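Long-range contacts in protein arginine N-methyltransferase SFM1 (PDB 5C77), which transfers a methyl group from S-adenosyl-L-methionine to a single arginine of ribosomal protein S3, acting as a SPOUT-family protein-arginine monomethyltransferase: residues Leu24-Ala29 with Ala143-Gln148; Lys136-Asp141 with Pro179-Leu184. All coordinates share one frame; numbering follows the deposited sequence.

Interaction 1. Residues Leu24-Ala29 with Ala143-Gln148; sequences LREVGA and AIRTTQ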
loop_
_atom_site.group_PDB
_atom_site.type_symbol
_atom_site.label_atom_id
_atom_site.label_comp_id
_atom_site.label_asym_id
_atom_site.label_seq_id
_atom_site.Cartn_x
_atom_site.Cartn_y
_atom_site.Cartn_z
ATOM N N LEU A 24 -1.902 5.592 -5.316
ATOM C CA LEU A 24 -2.337 5.732 -3.938
ATOM C C LEU A 24 -2.996 4.463 -3.405
ATOM O O LEU A 24 -2.653 3.992 -2.325
ATOM C CB LEU A 24 -3.289 6.921 -3.797
ATOM C CG LEU A 24 -2.626 8.296 -3.758
ATOM C CD1 LEU A 24 -3.634 9.401 -4.022
ATOM C CD2 LEU A 24 -1.913 8.507 -2.426
ATOM N N ARG A 25 -3.925 3.895 -4.167
ATOM C CA ARG A 25 -4.612 2.694 -3.712
ATOM C C ARG A 25 -3.743 1.425 -3.684
ATOM O O ARG A 25 -4.100 0.449 -3.035
ATOM C CB ARG A 25 -5.923 2.472 -4.477
ATOM C CG ARG A 25 -5.803 2.464 -5.978
ATOM C CD ARG A 25 -7.131 2.116 -6.647
ATOM N NE ARG A 25 -8.115 3.194 -6.631
ATOM C CZ ARG A 25 -8.336 4.016 -7.658
ATOM N NH1 ARG A 25 -7.624 3.893 -8.780
ATOM N NH2 ARG A 25 -9.262 4.966 -7.565
ATOM N N GLU A 26 -2.588 1.449 -4.343
ATOM C CA GLU A 26 -1.722 0.280 -4.360
ATOM C C GLU A 26 -0.567 0.313 -3.367
ATOM O O GLU A 26 -0.084 -0.738 -2.963
ATOM C CB GLU A 26 -1.199 0.014 -5.761
ATOM C CG GLU A 26 -2.302 -0.231 -6.759
ATOM C CD GLU A 26 -1.783 -0.748 -8.086
ATOM O OE1 GLU A 26 -2.453 -0.517 -9.124
ATOM O OE2 GLU A 26 -0.705 -1.395 -8.095
ATOM N N VAL A 27 -0.121 1.503 -2.972
ATOM C CA VAL A 27 0.978 1.601 -2.006
ATOM C C VAL A 27 0.493 2.142 -0.659
ATOM O O VAL A 27 1.136 1.937 0.384
ATOM C CB VAL A 27 2.179 2.452 -2.532
ATOM C CG1 VAL A 27 2.660 1.917 -3.865
ATOM C CG2 VAL A 27 1.816 3.928 -2.640
ATOM N N GLY A 28 -0.658 2.810 -0.687
ATOM C CA GLY A 28 -1.200 3.437 0.497
ATOM C C GLY A 28 -0.666 4.844 0.653
ATOM O O GLY A 28 0.510 5.100 0.415
ATOM N N ALA A 29 -1.542 5.745 1.084
ATOM C CA ALA A 29 -1.245 7.164 1.219
ATOM C C ALA A 29 -0.039 7.530 2.091
ATOM O O ALA A 29 0.595 8.559 1.842
ATOM C CB ALA A 29 -2.477 7.891 1.708
ATOM N N ALA A 143 5.787 2.091 -13.349
ATOM C CA ALA A 143 7.130 2.161 -12.796
ATOM C C ALA A 143 7.069 1.885 -11.296
ATOM O O ALA A 143 7.909 1.180 -10.740
ATOM C CB ALA A 143 7.782 3.518 -13.096
ATOM N N ILE A 144 6.040 2.409 -10.652
ATOM C CA ILE A 144 5.870 2.174 -9.234
ATOM C C ILE A 144 5.475 0.723 -8.941
ATOM O O ILE A 144 5.987 0.115 -8.002
ATOM C CB ILE A 144 4.909 3.203 -8.625
ATOM C CG1 ILE A 144 5.592 4.570 -8.638
ATOM C CG2 ILE A 144 4.496 2.811 -7.192
ATOM C CD1 ILE A 144 4.767 5.655 -8.063
ATOM N N ARG A 145 4.595 0.165 -9.765
ATOM C CA ARG A 145 4.156 -1.212 -9.584
ATOM C C ARG A 145 5.351 -2.153 -9.704
ATOM O O ARG A 145 5.505 -3.108 -8.935
ATOM C CB ARG A 145 3.096 -1.551 -10.625
ATOM C CG ARG A 145 2.505 -2.947 -10.514
ATOM C CD ARG A 145 1.132 -3.032 -11.195
ATOM N NE ARG A 145 0.917 -1.947 -12.149
ATOM C CZ ARG A 145 0.080 -0.929 -11.958
ATOM N NH1 ARG A 145 -0.638 -0.858 -10.846
ATOM N NH2 ARG A 145 -0.048 0.019 -12.882
ATOM N N THR A 146 6.211 -1.839 -10.665
ATOM C CA THR A 146 7.436 -2.578 -10.898
ATOM C C THR A 146 8.417 -2.435 -9.737
ATOM O O THR A 146 8.965 -3.430 -9.272
ATOM C CB THR A 146 8.116 -2.133 -12.213
ATOM O OG1 THR A 146 7.279 -2.485 -13.318
ATOM C CG2 THR A 146 9.444 -2.821 -12.381
ATOM N N THR A 147 8.649 -1.207 -9.282
ATOM C CA THR A 147 9.543 -0.999 -8.157
ATOM C C THR A 147 9.062 -1.846 -6.992
ATOM O O THR A 147 9.848 -2.499 -6.322
ATOM C CB THR A 147 9.583 0.463 -7.707
ATOM O OG1 THR A 147 10.028 1.283 -8.783
ATOM C CG2 THR A 147 10.532 0.637 -6.532
ATOM N N GLN A 148 7.753 -1.850 -6.787
ATOM C CA GLN A 148 7.147 -2.580 -5.686
ATOM C C GLN A 148 7.300 -4.093 -5.823
ATOM O O GLN A 148 7.506 -4.790 -4.829
ATOM C CB GLN A 148 5.670 -2.216 -5.577
ATOM C CG GLN A 148 5.016 -2.739 -4.343
ATOM C CD GLN A 148 3.626 -2.195 -4.176
ATOM O OE1 GLN A 148 3.319 -1.536 -3.176
ATOM N NE2 GLN A 148 2.765 -2.460 -5.158
#
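Within these segments the backbones come nearest at Glu26 and Arg145, with CA atoms 8.0 Å apart; the next residue, Val27, pairs with Gln148, CA to CA 8.3 Å. The first helix, 14-27, is finishing here: Gly28 leaves it with a positive phi of 88°, while the second, 140-151, runs on through the contact. At this spacing no backbone bond joins the segments, and side chains do the bridging. Glu26 reaches out with its chain extended beyond CG and sets its carboxylate against one nitrogen of Arg145. Glu26 OE1 forms the salt bridge to Arg145 NH1 at 2.5 Å, and Glu26 OE2 lies 2.8 Å from the same NH1. The acid therefore meets the guanidinium at an edge through a single nitrogen, the two planes turned 41° apart, rather than as a flat two-nitrogen pair. Arg145 gets there by bending at chi3 (19°). Its NH2 is salt-bridged to Asp141, and Glu26 OE1 also accepts from Gln22. Beside this charged pair, CG1 of Val27 meets CG2 of Ile144 at 3.9 Å, the two branched chains crossing at about a right angle. The same CG1 lies 3.6 Å from OE1 of the extended Gln148. Tyr3 and Ile5 of strand 3-6 touch this apolar group, and Asn31 of the second subunit donates to Glu26 O. This is helix-helix packing beside the parallel part of a SPOUT-family sheet, next to the subunit interface; two acids, Glu26 and Asp141, probably balance the charge of Arg145 and restrict its rotation.

Interaction 2. Residues Lys136-Asp141 with Pro179-Leu184; sequences KQMTTD and PFRYVL. With SAH (S-adenosyl-L-homocysteine), chain C.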
loop_
_atom_site.group_PDB
_atom_site.type_symbol
_atom_site.label_atom_id
_atom_site.label_comp_id
_atom_site.label_asym_id
_atom_site.label_seq_id
_atom_site.Cartn_x
_atom_site.Cartn_y
_atom_site.Cartn_z
ATOM N N LYS A 136 12.758 -0.349 -21.506
ATOM C CA LYS A 136 11.612 0.301 -22.113
ATOM C C LYS A 136 11.009 1.334 -21.193
ATOM O O LYS A 136 11.093 1.226 -19.976
ATOM C CB LYS A 136 10.573 -0.717 -22.563
ATOM C CG LYS A 136 11.090 -1.609 -23.674
ATOM C CD LYS A 136 9.970 -2.157 -24.535
ATOM C CE LYS A 136 10.533 -2.920 -25.729
ATOM N NZ LYS A 136 11.495 -2.090 -26.521
ATOM N N GLN A 137 10.416 2.350 -21.800
ATOM C CA GLN A 137 9.778 3.436 -21.085
ATOM C C GLN A 137 8.490 2.926 -20.420
ATOM O O GLN A 137 7.744 2.149 -21.015
ATOM C CB GLN A 137 9.492 4.571 -22.081
ATOM C CG GLN A 137 8.801 5.794 -21.516
ATOM C CD GLN A 137 9.670 6.573 -20.545
ATOM O OE1 GLN A 137 10.864 6.784 -20.792
ATOM N NE2 GLN A 137 9.074 7.003 -19.426
ATOM N N MET A 138 8.248 3.364 -19.185
ATOM C CA MET A 138 7.066 2.978 -18.419
ATOM C C MET A 138 6.291 4.203 -17.938
ATOM O O MET A 138 6.868 5.268 -17.728
ATOM C CB MET A 138 7.473 2.176 -17.176
ATOM C CG MET A 138 7.973 0.775 -17.435
ATOM S SD MET A 138 8.443 -0.058 -15.904
ATOM C CE MET A 138 8.631 -1.732 -16.476
ATOM N N THR A 139 4.987 4.047 -17.731
ATOM C CA THR A 139 4.212 5.070 -17.025
ATOM C C THR A 139 4.577 5.109 -15.533
ATOM O O THR A 139 5.173 4.172 -14.998
ATOM C CB THR A 139 2.696 4.818 -17.140
ATOM O OG1 THR A 139 2.359 3.616 -16.438
ATOM C CG2 THR A 139 2.265 4.704 -18.609
ATOM N N THR A 140 4.208 6.194 -14.863
ATOM C CA THR A 140 4.513 6.356 -13.444
ATOM C C THR A 140 3.936 5.235 -12.568
ATOM O O THR A 140 4.614 4.748 -11.668
ATOM C CB THR A 140 3.986 7.697 -12.914
ATOM O OG1 THR A 140 4.053 8.680 -13.954
ATOM C CG2 THR A 140 4.800 8.151 -11.700
ATOM N N ASP A 141 2.696 4.829 -12.838
ATOM C CA ASP A 141 2.037 3.799 -12.037
ATOM C C ASP A 141 2.591 2.413 -12.331
ATOM O O ASP A 141 2.656 1.556 -11.439
ATOM C CB ASP A 141 0.523 3.826 -12.237
ATOM C CG ASP A 141 0.111 3.517 -13.671
ATOM O OD1 ASP A 141 0.062 4.463 -14.508
ATOM O OD2 ASP A 141 -0.183 2.327 -13.949
ATOM N N PRO A 179 2.793 3.329 -26.262
ATOM C CA PRO A 179 4.241 3.195 -26.405
ATOM C C PRO A 179 4.916 3.003 -25.049
ATOM O O PRO A 179 5.825 3.746 -24.702
ATOM C CB PRO A 179 4.639 4.535 -27.016
ATOM C CG PRO A 179 3.687 5.489 -26.413
ATOM C CD PRO A 179 2.379 4.741 -26.214
ATOM N N PHE A 180 4.462 2.017 -24.288
ATOM C CA PHE A 180 5.033 1.754 -22.981
ATOM C C PHE A 180 5.053 0.266 -22.721
ATOM O O PHE A 180 4.340 -0.503 -23.365
ATOM C CB PHE A 180 4.198 2.400 -21.882
ATOM C CG PHE A 180 4.056 3.891 -21.996
ATOM C CD1 PHE A 180 5.101 4.733 -21.637
ATOM C CD2 PHE A 180 2.852 4.455 -22.396
ATOM C CE1 PHE A 180 4.964 6.106 -21.712
ATOM C CE2 PHE A 180 2.699 5.834 -22.465
ATOM C CZ PHE A 180 3.759 6.658 -22.129
ATOM N N ARG A 181 5.870 -0.129 -21.756
ATOM C CA ARG A 181 5.833 -1.471 -21.226
ATOM C C ARG A 181 4.858 -1.494 -20.036
ATOM O O ARG A 181 4.846 -0.575 -19.215
ATOM C CB ARG A 181 7.243 -1.888 -20.805
ATOM C CG ARG A 181 7.317 -3.160 -19.960
ATOM C CD ARG A 181 8.763 -3.540 -19.689
ATOM N NE ARG A 181 9.422 -4.065 -20.883
ATOM C CZ ARG A 181 10.720 -3.947 -21.150
ATOM N NH1 ARG A 181 11.522 -3.301 -20.310
ATOM N NH2 ARG A 181 11.215 -4.469 -22.268
ATOM N N TYR A 182 4.031 -2.532 -19.962
ATOM C CA TYR A 182 3.052 -2.677 -18.883
ATOM C C TYR A 182 3.182 -4.018 -18.189
ATOM O O TYR A 182 3.535 -5.008 -18.811
ATOM C CB TYR A 182 1.626 -2.563 -19.422
ATOM C CG TYR A 182 1.228 -1.192 -19.917
ATOM C CD1 TYR A 182 1.500 -0.800 -21.220
ATOM C CD2 TYR A 182 0.562 -0.298 -19.089
ATOM C CE1 TYR A 182 1.132 0.444 -21.684
ATOM C CE2 TYR A 182 0.186 0.951 -19.547
ATOM C CZ TYR A 182 0.473 1.314 -20.848
ATOM O OH TYR A 182 0.106 2.557 -21.316
ATOM N N VAL A 183 2.872 -4.047 -16.899
ATOM C CA VAL A 183 2.800 -5.304 -16.147
ATOM C C VAL A 183 1.509 -6.062 -16.482
ATOM O O VAL A 183 0.429 -5.477 -16.545
ATOM C CB VAL A 183 2.869 -5.061 -14.616
ATOM C CG1 VAL A 183 2.982 -6.383 -13.870
ATOM C CG2 VAL A 183 4.038 -4.151 -14.263
ATOM N N LEU A 184 1.616 -7.364 -16.709
ATOM C CA LEU A 184 0.428 -8.165 -16.996
ATOM C C LEU A 184 -0.340 -8.534 -15.724
ATOM O O LEU A 184 0.248 -8.713 -14.659
ATOM C CB LEU A 184 0.805 -9.426 -17.774
ATOM C CG LEU A 184 1.294 -9.154 -19.193
ATOM C CD1 LEU A 184 2.044 -10.357 -19.752
ATOM C CD2 LEU A 184 0.126 -8.755 -20.091
HETATM N N SAH C . 4.602 13.806 -17.626
HETATM C CA SAH C . 5.877 13.169 -17.308
HETATM C CB SAH C . 5.690 11.662 -17.117
HETATM C CG SAH C . 6.798 10.971 -16.322
HETATM S SD SAH C . 6.605 9.172 -16.184
HETATM C C SAH C . 6.922 13.468 -18.388
HETATM O O SAH C . 8.091 13.086 -18.270
HETATM O OXT SAH C . 6.626 14.108 -19.403
HETATM C "C5'" SAH C . 8.399 8.991 -16.306
HETATM C "C4'" SAH C . 9.049 8.589 -14.987
HETATM O "O4'" SAH C . 8.800 7.226 -14.689
HETATM C "C3'" SAH C . 10.558 8.771 -15.078
HETATM O "O3'" SAH C . 10.940 9.957 -14.439
HETATM C "C2'" SAH C . 11.128 7.606 -14.321
HETATM O "O2'" SAH C . 11.298 7.973 -12.965
HETATM C "C1'" SAH C . 10.024 6.580 -14.385
HETATM N N9 SAH C . 10.358 5.577 -15.412
HETATM C C8 SAH C . 9.655 5.284 -16.549
HETATM N N7 SAH C . 10.297 4.304 -17.217
HETATM C C5 SAH C . 11.406 3.966 -16.524
HETATM C C6 SAH C . 12.416 3.031 -16.744
HETATM N N6 SAH C . 12.401 2.250 -17.819
HETATM N N1 SAH C . 13.444 2.919 -15.830
HETATM C C2 SAH C . 13.476 3.714 -14.709
HETATM N N3 SAH C . 12.480 4.638 -14.499
HETATM C C4 SAH C . 11.458 4.761 -15.385
HETATM O O HOH W 1 3.632 1.682 -18.646
#
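Gln137 O accepts a nearly straight hydrogen bond from Arg181 N, 3.0 Å long with 166° at the hydrogen, which joins the cofactor-binding loop to strand 181-183. Just beside it, Thr139 CG2 sits over the centre of the Phe180 ring, 3.9 Å from the centroid, as a CH-pi contact. Pro179 CG lies over the opposite face, off centre, and Gln137 O is at the ring's edge. Thr139 presents this methyl because CG2 is anti to its carbonyl carbon. Water 1 makes a second bridge, accepting from Thr139 N and donating to Arg181 O at 2.6 Å. Arg181 reaches across the loop and bends at chi3 (-72°); Lys136 CG rests over one face of its guanidinium, 3.2 Å from Arg181 NH2, while Met138 CE touches CD. The like charges nearby are probably offset by Asp164, salt-bridged to NE, and Asp135, salt-bridged to NH2. A leucine in place of Arg181 would probably leave Asp164 and Asp135 without their arginine partner and Lys136 without the flat group beneath its chain. The loop's other side meets S-adenosyl-L-homocysteine: Lys136 O accepts from the adenine N6 at 2.7 Å, and Met138 N donates to N7 at 3.0 Å, a backbone reading of the base. This is a SPOUT-family cofactor loop leading into a helix N-cap: Thr139, capping helix 140-151, bonds through OG1 to Thr142 and packs on Glu19 of helix 14-27. Strand 181-183 pairs with strand 162-169, whose Phe162 makes a cation-pi contact with Arg181.

How the interactions relate
Helix 140-151 is common to both contacts: its first turn leaves the loop of interaction 2, and its next turns face helix 14-27 in interaction 1. Their centres lie 13 Å apart, yet they touch directly, Thr146 OG1 meeting Met138 CE at 3.5 Å and Val183 CG2 at 3.8 Å. Interaction 2 supplies backbone bonds to the adenine and, with Thr140 OG1 3.4 Å from SD, reaches the sulfur of S-adenosyl-L-homocysteine. In interaction 1, Ala143 borders the ligand, whereas the Ile144 side chain, which makes the contact to Val27, is about 7 Å from it. One helix thus links the cofactor pocket to the inter-helix packing near the second subunit.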